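Local coordinates for protein dioxygenase (Pseudomonas brassicacearum, PDB 5V2D) that probably cleaves the central double bond of lignin-derived stilbenes with molecular oxygen at a histidine-bound iron, giving two aldehydes, at residues His387-Ala392 with Leu414-Leu419; Leu423-Phe428 with Arg474-Gly479; Glu437-Pro442 with Tyr453-Leu458. One frame throughout, in Å; residues are numbered along the deposited sequence.

Overall arrangement
Following the chain from the N terminus, contact 1 comes first. It closes the loop between 387-392 and 414-419 and forms the middle of a four-stranded antiparallel sheet. Contact 2 begins just after it, because 423-428 lies on the next strand and is the outer neighbour of 414-419 in that sheet. Its partner, 474-479, lies much later in the chain. Contact 3 is nested inside the long loop that contact 2 closes; it joins the two strands of a hairpin. These strands belong to the following sheet; 474-479 is a loop between two other strands of it. Contact 2 therefore ties two successive sheets together, while Phe389 and Leu414 of contact 1 pack on contact 3.

Contact 1: residues His387-Ala392 with Leu414-Leu419; sequences HGFLLA and LVHLNL
His416 and His387 meet rim to rim on two neighbouring antiparallel strands. The strands are the middle pair of a four-stranded sheet, consistent with one blade of the beta-propeller of this family. His416 can be followed outward. Its CB touches the Phe389 ring, 3.7 Å from Phe389 CE2. CG stands anti to the backbone N (chi1 177°), which carries the imidazole over toward the neighbouring strand. Phe389 CE2 then lies over one face of the imidazole, near its rim and 3.5 Å from His416 CG. On the same ring, His416 CD2 comes to 3.7 Å from Gly388 O. The tip is polar: His416 NE2 and His387 ND1 are 2.8 Å apart and hydrogen-bonded, and either may be the donor. The two ring planes are turned 54° apart. With an alanine here, His387 ND1 would probably lose this partner and a gap would open beside Phe389 CE2. Across the same pair of strands, Gly388 with Leu417 and Leu390 with Val415 are hydrogen-bonded pairs; the Leu417 N to Gly388 O bond is 2.7 Å long. The face with His387, Phe389 and His416 carries the aromatic cluster, and Phe389 continues it onto Phe440 of the next sheet. Farther along this face, the branch ends Leu391 CD2 and Leu414 CD2 touch at 3.9 Å, and both residues pack on Pro438. The other face is aliphatic. There Leu390 CD1 reaches Leu417 CD2 at 4.1 Å, and Ala392 CB meets Val415 CG2 at 4.1 Å.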
loop_
_atom_site.group_PDB
_atom_site.type_symbol
_atom_site.label_atom_id
_atom_site.label_comp_id
_atom_site.label_asym_id
_atom_site.label_seq_id
_atom_site.Cartn_x
_atom_site.Cartn_y
_atom_site.Cartn_z
ATOM N N HIS A 387 -1.169 -1.593 20.171
ATOM C CA HIS A 387 -0.918 -0.267 19.616
ATOM C C HIS A 387 -0.950 -0.236 18.090
ATOM O O HIS A 387 -0.530 -1.173 17.470
ATOM C CB HIS A 387 0.476 0.180 20.054
ATOM C CG HIS A 387 0.625 0.285 21.537
ATOM N ND1 HIS A 387 0.363 1.465 22.208
ATOM C CD2 HIS A 387 0.989 -0.635 22.475
ATOM C CE1 HIS A 387 0.444 1.226 23.511
ATOM N NE2 HIS A 387 0.902 -0.013 23.696
ATOM N N GLY A 388 -1.416 0.855 17.528
ATOM C CA GLY A 388 -1.325 1.072 16.056
ATOM C C GLY A 388 -1.141 2.545 15.744
ATOM O O GLY A 388 -1.488 3.408 16.583
ATOM N N PHE A 389 -0.467 2.818 14.644
ATOM C CA PHE A 389 -0.294 4.120 14.139
ATOM C C PHE A 389 -1.151 4.207 12.880
ATOM O O PHE A 389 -1.289 3.227 12.145
ATOM C CB PHE A 389 1.185 4.372 13.882
ATOM C CG PHE A 389 2.051 4.237 15.094
ATOM C CD1 PHE A 389 2.756 3.091 15.338
ATOM C CD2 PHE A 389 2.068 5.247 16.049
ATOM C CE1 PHE A 389 3.604 2.973 16.457
ATOM C CE2 PHE A 389 2.814 5.095 17.228
ATOM C CZ PHE A 389 3.619 3.975 17.454
ATOM N N LEU A 390 -1.730 5.346 12.617
ATOM C CA LEU A 390 -2.742 5.470 11.601
ATOM C C LEU A 390 -2.654 6.874 11.055
ATOM O O LEU A 390 -2.214 7.800 11.753
ATOM C CB LEU A 390 -4.166 5.395 12.251
ATOM C CG LEU A 390 -4.567 4.168 13.055
ATOM C CD1 LEU A 390 -5.802 4.392 13.901
ATOM C CD2 LEU A 390 -4.858 3.049 12.101
ATOM N N LEU A 391 -3.146 7.075 9.857
ATOM C CA LEU A 391 -3.419 8.384 9.339
ATOM C C LEU A 391 -4.923 8.589 9.424
ATOM O O LEU A 391 -5.728 7.655 9.225
ATOM C CB LEU A 391 -3.001 8.518 7.870
ATOM C CG LEU A 391 -1.519 8.219 7.567
ATOM C CD1 LEU A 391 -1.181 8.568 6.125
ATOM C CD2 LEU A 391 -0.657 9.071 8.506
ATOM N N ALA A 392 -5.337 9.818 9.658
ATOM C CA ALA A 392 -6.763 10.129 9.704
ATOM C C ALA A 392 -7.023 11.496 9.102
ATOM O O ALA A 392 -6.131 12.345 8.999
ATOM C CB ALA A 392 -7.249 10.114 11.138
ATOM N N LEU A 414 -1.665 12.454 12.100
ATOM C CA LEU A 414 -0.845 11.287 12.277
ATOM C C LEU A 414 -1.136 10.815 13.690
ATOM O O LEU A 414 -0.871 11.566 14.652
ATOM C CB LEU A 414 0.574 11.717 12.153
ATOM C CG LEU A 414 1.691 10.771 11.891
ATOM C CD1 LEU A 414 3.064 11.216 12.322
ATOM C CD2 LEU A 414 1.434 9.264 11.744
ATOM N N VAL A 415 -1.606 9.574 13.840
ATOM C CA VAL A 415 -2.251 9.118 15.084
ATOM C C VAL A 415 -1.592 7.878 15.689
ATOM O O VAL A 415 -1.232 6.940 15.008
ATOM C CB VAL A 415 -3.735 8.814 14.786
ATOM C CG1 VAL A 415 -4.506 8.371 16.014
ATOM C CG2 VAL A 415 -4.436 9.958 14.106
ATOM N N HIS A 416 -1.457 7.869 17.005
ATOM C CA HIS A 416 -1.111 6.643 17.787
ATOM C C HIS A 416 -2.405 6.242 18.518
ATOM O O HIS A 416 -2.883 6.991 19.345
ATOM C CB HIS A 416 0.007 6.928 18.814
ATOM C CG HIS A 416 0.361 5.778 19.698
ATOM N ND1 HIS A 416 1.387 5.869 20.621
ATOM C CD2 HIS A 416 -0.075 4.510 19.768
ATOM C CE1 HIS A 416 1.508 4.725 21.274
ATOM N NE2 HIS A 416 0.586 3.890 20.810
ATOM N N LEU A 417 -2.911 5.070 18.228
ATOM C CA LEU A 417 -4.064 4.454 18.923
ATOM C C LEU A 417 -3.601 3.411 19.930
ATOM O O LEU A 417 -2.841 2.467 19.604
ATOM C CB LEU A 417 -4.978 3.768 17.929
ATOM C CG LEU A 417 -6.178 3.003 18.449
ATOM C CD1 LEU A 417 -7.168 3.883 19.220
ATOM C CD2 LEU A 417 -6.853 2.324 17.262
ATOM N N ASN A 418 -4.049 3.586 21.183
ATOM C CA ASN A 418 -3.855 2.603 22.266
ATOM C C ASN A 418 -5.099 1.711 22.310
ATOM O O ASN A 418 -6.193 2.187 22.715
ATOM C CB ASN A 418 -3.681 3.329 23.606
ATOM C CG ASN A 418 -3.363 2.400 24.751
ATOM O OD1 ASN A 418 -3.791 1.226 24.778
ATOM N ND2 ASN A 418 -2.770 2.922 25.740
ATOM N N LEU A 419 -4.976 0.463 21.893
ATOM C CA LEU A 419 -6.114 -0.464 21.911
ATOM C C LEU A 419 -6.598 -0.885 23.320
ATOM O O LEU A 419 -7.706 -1.340 23.475
ATOM C CB LEU A 419 -5.799 -1.717 21.108
ATOM C CG LEU A 419 -5.693 -1.463 19.597
ATOM C CD1 LEU A 419 -5.405 -2.728 18.845
ATOM C CD2 LEU A 419 -6.926 -0.795 19.043
#

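Contact 2: residues Leu423-Phe428 with Arg474-Gly479; sequences LSDAWF and RDMASG
Asp425 grips the backbone of Met476 and Ala477 with its carboxylate. The stronger hydrogen bond runs from Met476 N to Asp425 OD2, at 2.9 Å and nearly straight (165°). The donor approaches from above the carboxylate plane. The second, from Ala477 N to Asp425 OD1, is weak at 3.1 Å. With chi1 at 177° the Asp425 side chain extends off the strand, bringing the carboxylate to the turn. Two such bonds limit its rotation. Within 474-479, Asp475 OD1 accepts from Ser478 N at 3.2 Å, an Asx motif. Gly479 N returns to Met476 O at 2.9 Å, closing a type I beta turn. The Asp425 and Asp475 carboxylates lie near each other, and the amides may ease their mutual repulsion. The turn belongs to the connection between strands 465-472 and 482-486, whereas Asp425 and Trp427 lie on the outermost strand of the preceding sheet. The contact bridges two successive sheets, probably adjacent blades of this family's beta-propeller. In a CA-H...O contact, Ala477 CA points its hydrogen at Ala426 O, 3.4 Å away. Trp427 CB packs against Met476 O at 3.3 Å. A CH-pi contact ends the turn: Gly479 CA sits over one face of the Trp427 indole, 3.5 Å from the centroid of the five-membered ring and 14° off its normal. A CB here would run into Trp427 NE1, so the close approach depends on glycine. In van der Waals contact, Met476 CG lies 3.5 Å from Asp425 OD2; the Met476 side chain also packs on His416 and Leu471.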
loop_
_atom_site.group_PDB
_atom_site.type_symbol
_atom_site.label_atom_id
_atom_site.label_comp_id
_atom_site.label_asym_id
_atom_site.label_seq_id
_atom_site.Cartn_x
_atom_site.Cartn_y
_atom_site.Cartn_z
ATOM N N LEU A 423 -7.931 5.143 23.555
ATOM C CA LEU A 423 -7.596 6.556 23.354
ATOM C C LEU A 423 -6.546 6.761 22.199
ATOM O O LEU A 423 -5.666 5.916 22.016
ATOM C CB LEU A 423 -6.977 7.158 24.607
ATOM C CG LEU A 423 -7.917 7.120 25.862
ATOM C CD1 LEU A 423 -7.093 7.711 27.031
ATOM C CD2 LEU A 423 -9.317 7.783 25.695
ATOM N N SER A 424 -6.667 7.890 21.530
ATOM C CA SER A 424 -5.781 8.345 20.458
ATOM C C SER A 424 -4.928 9.566 20.798
ATOM O O SER A 424 -5.379 10.423 21.487
ATOM C CB SER A 424 -6.631 8.600 19.196
ATOM O OG SER A 424 -7.279 7.374 18.797
ATOM N N ASP A 425 -3.677 9.602 20.390
ATOM C CA ASP A 425 -2.714 10.702 20.624
ATOM C C ASP A 425 -2.331 11.122 19.166
ATOM O O ASP A 425 -1.740 10.302 18.451
ATOM C CB ASP A 425 -1.498 10.068 21.339
ATOM C CG ASP A 425 -0.287 11.094 21.621
ATOM O OD1 ASP A 425 -0.533 12.357 21.527
ATOM O OD2 ASP A 425 0.967 10.693 22.006
ATOM N N ALA A 426 -2.693 12.326 18.735
ATOM C CA ALA A 426 -2.531 12.720 17.332
ATOM C C ALA A 426 -1.725 13.981 17.155
ATOM O O ALA A 426 -1.786 14.889 18.001
ATOM C CB ALA A 426 -3.896 12.913 16.678
ATOM N N TRP A 427 -0.965 14.072 16.050
ATOM C CA TRP A 427 -0.337 15.333 15.678
ATOM C C TRP A 427 -1.058 15.932 14.475
ATOM O O TRP A 427 -1.222 15.263 13.419
ATOM C CB TRP A 427 1.177 15.161 15.417
ATOM C CG TRP A 427 1.799 16.483 15.119
ATOM C CD1 TRP A 427 1.735 17.580 15.904
ATOM C CD2 TRP A 427 2.537 16.882 13.954
ATOM N NE1 TRP A 427 2.401 18.622 15.330
ATOM C CE2 TRP A 427 2.894 18.227 14.133
ATOM C CE3 TRP A 427 2.987 16.224 12.814
ATOM C CZ2 TRP A 427 3.637 18.942 13.196
ATOM C CZ3 TRP A 427 3.725 16.928 11.903
ATOM C CH2 TRP A 427 4.034 18.246 12.069
ATOM N N PHE A 428 -1.451 17.194 14.600
ATOM C CA PHE A 428 -1.978 17.993 13.479
ATOM C C PHE A 428 -0.885 18.939 13.018
ATOM O O PHE A 428 -0.312 19.684 13.854
ATOM C CB PHE A 428 -3.198 18.848 13.978
ATOM C CG PHE A 428 -3.752 19.805 12.931
ATOM C CD1 PHE A 428 -4.305 19.308 11.748
ATOM C CD2 PHE A 428 -3.753 21.189 13.136
ATOM C CE1 PHE A 428 -4.875 20.146 10.805
ATOM C CE2 PHE A 428 -4.306 22.056 12.193
ATOM C CZ PHE A 428 -4.868 21.524 10.996
ATOM N N ARG A 474 6.094 8.434 22.432
ATOM C CA ARG A 474 5.726 8.845 23.806
ATOM C C ARG A 474 4.978 10.139 23.889
ATOM O O ARG A 474 4.339 10.384 24.926
ATOM C CB ARG A 474 6.979 8.991 24.673
ATOM C CG ARG A 474 7.502 7.598 25.003
ATOM C CD ARG A 474 8.806 7.695 25.676
ATOM N NE ARG A 474 9.406 6.370 25.785
ATOM C CZ ARG A 474 10.557 6.141 26.447
ATOM N NH1 ARG A 474 11.200 7.127 27.086
ATOM N NH2 ARG A 474 11.074 4.924 26.518
ATOM N N ASP A 475 5.049 10.966 22.841
ATOM C CA ASP A 475 4.303 12.192 22.812
ATOM C C ASP A 475 4.067 12.696 21.397
ATOM O O ASP A 475 4.820 13.583 20.928
ATOM C CB ASP A 475 5.107 13.235 23.641
ATOM C CG ASP A 475 4.398 14.580 23.757
ATOM O OD1 ASP A 475 3.232 14.753 23.269
ATOM O OD2 ASP A 475 5.105 15.450 24.304
ATOM N N MET A 476 3.042 12.184 20.723
ATOM C CA MET A 476 2.796 12.547 19.365
ATOM C C MET A 476 2.274 13.956 19.260
ATOM O O MET A 476 2.643 14.697 18.353
ATOM C CB MET A 476 1.740 11.623 18.735
ATOM C CG MET A 476 2.144 10.110 18.807
ATOM S SD MET A 476 3.341 9.769 17.533
ATOM C CE MET A 476 2.256 9.899 16.038
ATOM N N ALA A 477 1.444 14.397 20.215
ATOM C CA ALA A 477 0.798 15.713 20.075
ATOM C C ALA A 477 1.798 16.851 20.094
ATOM O O ALA A 477 1.546 17.933 19.577
ATOM C CB ALA A 477 -0.290 15.903 21.167
ATOM N N SER A 478 2.944 16.621 20.700
ATOM C CA SER A 478 3.991 17.597 20.692
ATOM C C SER A 478 4.677 17.809 19.299
ATOM O O SER A 478 5.447 18.745 19.104
ATOM C CB SER A 478 4.992 17.150 21.725
ATOM O OG SER A 478 6.106 17.891 21.577
ATOM N N GLY A 479 4.414 16.938 18.345
ATOM C CA GLY A 479 4.983 17.112 17.015
ATOM C C GLY A 479 6.412 16.651 16.870
ATOM O O GLY A 479 6.960 15.958 17.753
#

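Contact 3: residues Glu437-Pro442 with Tyr453-Leu458; sequences EPIFIP and YVVALL
Tyr453 O takes a hydrogen bond from Ile441 N at 2.8 Å, with the donor in the carbonyl plane. The same oxygen also receives a CA-H...O contact from Phe440 CA at 3.4 Å. The return bond, Tyr453 N to Ile441 O, is again 2.8 Å long, and a second such pair joins Ile439 and Val455. Ile439, Ile441, Tyr453 and Val455 share one face. Beside the Tyr453 ring its packing is aliphatic. Ile439 and Val455 lie side by side, with Ile439 CG1 3.7 Å from Val455 CB. Ile439 CG1 falls between the backbone N and the carbonyl carbon (chi1 47°), which sets it against Val455. Ile441 comes to the same valine from farther along the strand, its CD1 3.8 Å from Val455 CG2. The direct pairing is interrupted at Glu437. There a water bridges the strands, donating to Glu437 O at 2.8 Å and accepting from Leu457 N at 2.9 Å. Pro438 CB meets Ala456 CB at 4.1 Å next to this water bridge. Glu437 CB points away from 453-458. The carboxylate OE2 is hydrogen-bonded to His495 ND1, and OE1 forms a salt bridge with Arg375. His495 is an iron ligand, so the antiparallel hairpin carries a second-shell carboxylate that probably orients a first-shell histidine, as in the four-histidine iron site of carotenoid cleavage oxygenases.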
loop_
_atom_site.group_PDB
_atom_site.type_symbol
_atom_site.label_atom_id
_atom_site.label_comp_id
_atom_site.label_asym_id
_atom_site.label_seq_id
_atom_site.Cartn_x
_atom_site.Cartn_y
_atom_site.Cartn_z
ATOM N N GLU A 437 2.148 7.508 4.210
ATOM C CA GLU A 437 2.172 6.368 5.106
ATOM C C GLU A 437 3.344 6.373 6.090
ATOM O O GLU A 437 4.513 6.485 5.686
ATOM C CB GLU A 437 2.260 5.062 4.340
ATOM C CG GLU A 437 2.197 3.838 5.272
ATOM C CD GLU A 437 2.426 2.500 4.550
ATOM O OE1 GLU A 437 3.578 2.275 4.137
ATOM O OE2 GLU A 437 1.514 1.645 4.435
ATOM N N PRO A 438 3.066 6.145 7.377
ATOM C CA PRO A 438 4.166 6.136 8.321
ATOM C C PRO A 438 4.854 4.793 8.506
ATOM O O PRO A 438 4.272 3.744 8.297
ATOM C CB PRO A 438 3.424 6.551 9.652
ATOM C CG PRO A 438 2.101 5.857 9.527
ATOM C CD PRO A 438 1.744 6.045 8.025
ATOM N N ILE A 439 6.092 4.857 9.010
ATOM C CA ILE A 439 6.764 3.704 9.562
ATOM C C ILE A 439 6.993 3.912 11.058
ATOM O O ILE A 439 6.977 5.040 11.576
ATOM C CB ILE A 439 8.097 3.412 8.940
ATOM C CG1 ILE A 439 8.952 4.696 8.826
ATOM C CG2 ILE A 439 7.920 2.793 7.553
ATOM C CD1 ILE A 439 10.431 4.400 8.749
ATOM N N PHE A 440 7.231 2.794 11.745
ATOM C CA PHE A 440 7.595 2.792 13.143
ATOM C C PHE A 440 9.008 2.232 13.315
ATOM O O PHE A 440 9.328 1.198 12.726
ATOM C CB PHE A 440 6.618 2.020 13.996
ATOM C CG PHE A 440 7.095 1.784 15.386
ATOM C CD1 PHE A 440 7.037 2.811 16.308
ATOM C CD2 PHE A 440 7.664 0.571 15.769
ATOM C CE1 PHE A 440 7.547 2.631 17.628
ATOM C CE2 PHE A 440 8.130 0.410 17.069
ATOM C CZ PHE A 440 8.068 1.425 17.981
ATOM N N ILE A 441 9.816 2.913 14.135
ATOM C CA ILE A 441 11.169 2.487 14.389
ATOM C C ILE A 441 11.306 2.278 15.916
ATOM O O ILE A 441 11.158 3.231 16.650
ATOM C CB ILE A 441 12.182 3.568 13.954
ATOM C CG1 ILE A 441 12.056 3.828 12.475
ATOM C CG2 ILE A 441 13.602 3.116 14.285
ATOM C CD1 ILE A 441 12.953 4.947 11.914
ATOM N N PRO A 442 11.628 1.059 16.378
ATOM C CA PRO A 442 11.778 0.882 17.811
ATOM C C PRO A 442 12.894 1.707 18.402
ATOM O O PRO A 442 13.872 1.940 17.771
ATOM C CB PRO A 442 12.195 -0.597 17.953
ATOM C CG PRO A 442 11.880 -1.252 16.587
ATOM C CD PRO A 442 11.917 -0.196 15.603
ATOM N N TYR A 453 10.025 5.711 17.402
ATOM C CA TYR A 453 9.870 6.863 16.540
ATOM C C TYR A 453 8.857 6.567 15.432
ATOM O O TYR A 453 8.841 5.466 14.892
ATOM C CB TYR A 453 11.234 7.215 15.977
ATOM C CG TYR A 453 12.276 7.409 17.066
ATOM C CD1 TYR A 453 13.286 6.468 17.282
ATOM C CD2 TYR A 453 12.200 8.498 17.943
ATOM C CE1 TYR A 453 14.209 6.601 18.313
ATOM C CE2 TYR A 453 13.107 8.624 18.991
ATOM C CZ TYR A 453 14.122 7.659 19.144
ATOM O OH TYR A 453 15.083 7.812 20.133
ATOM N N VAL A 454 8.069 7.540 15.093
ATOM C CA VAL A 454 7.157 7.422 13.952
ATOM C C VAL A 454 7.664 8.378 12.896
ATOM O O VAL A 454 7.888 9.594 13.168
ATOM C CB VAL A 454 5.760 7.838 14.368
ATOM C CG1 VAL A 454 4.767 7.675 13.247
ATOM C CG2 VAL A 454 5.291 6.927 15.535
ATOM N N VAL A 455 7.852 7.870 11.677
ATOM C CA VAL A 455 8.477 8.634 10.625
ATOM C C VAL A 455 7.524 8.637 9.422
ATOM O O VAL A 455 6.978 7.594 9.037
ATOM C CB VAL A 455 9.803 8.046 10.251
ATOM C CG1 VAL A 455 10.449 8.881 9.098
ATOM C CG2 VAL A 455 10.727 8.001 11.463
ATOM N N ALA A 456 7.304 9.791 8.841
ATOM C CA ALA A 456 6.423 9.903 7.703
ATOM C C ALA A 456 6.732 11.116 6.878
ATOM O O ALA A 456 7.202 12.123 7.410
ATOM C CB ALA A 456 4.957 10.021 8.163
ATOM N N LEU A 457 6.420 11.066 5.611
ATOM C CA LEU A 457 6.483 12.250 4.807
ATOM C C LEU A 457 5.315 13.152 5.125
ATOM O O LEU A 457 4.155 12.713 5.229
ATOM C CB LEU A 457 6.413 11.924 3.292
ATOM C CG LEU A 457 7.754 11.392 2.705
ATOM C CD1 LEU A 457 7.474 10.909 1.304
ATOM C CD2 LEU A 457 8.859 12.427 2.673
ATOM N N LEU A 458 5.663 14.421 5.254
ATOM C CA LEU A 458 4.731 15.510 5.447
ATOM C C LEU A 458 4.767 16.366 4.180
ATOM O O LEU A 458 5.806 16.864 3.757
ATOM C CB LEU A 458 5.118 16.338 6.694
ATOM C CG LEU A 458 4.339 17.674 6.908
ATOM C CD1 LEU A 458 2.920 17.346 7.219
ATOM C CD2 LEU A 458 4.984 18.515 8.026
HETATM O O HOH W 1 5.767 8.539 4.343
#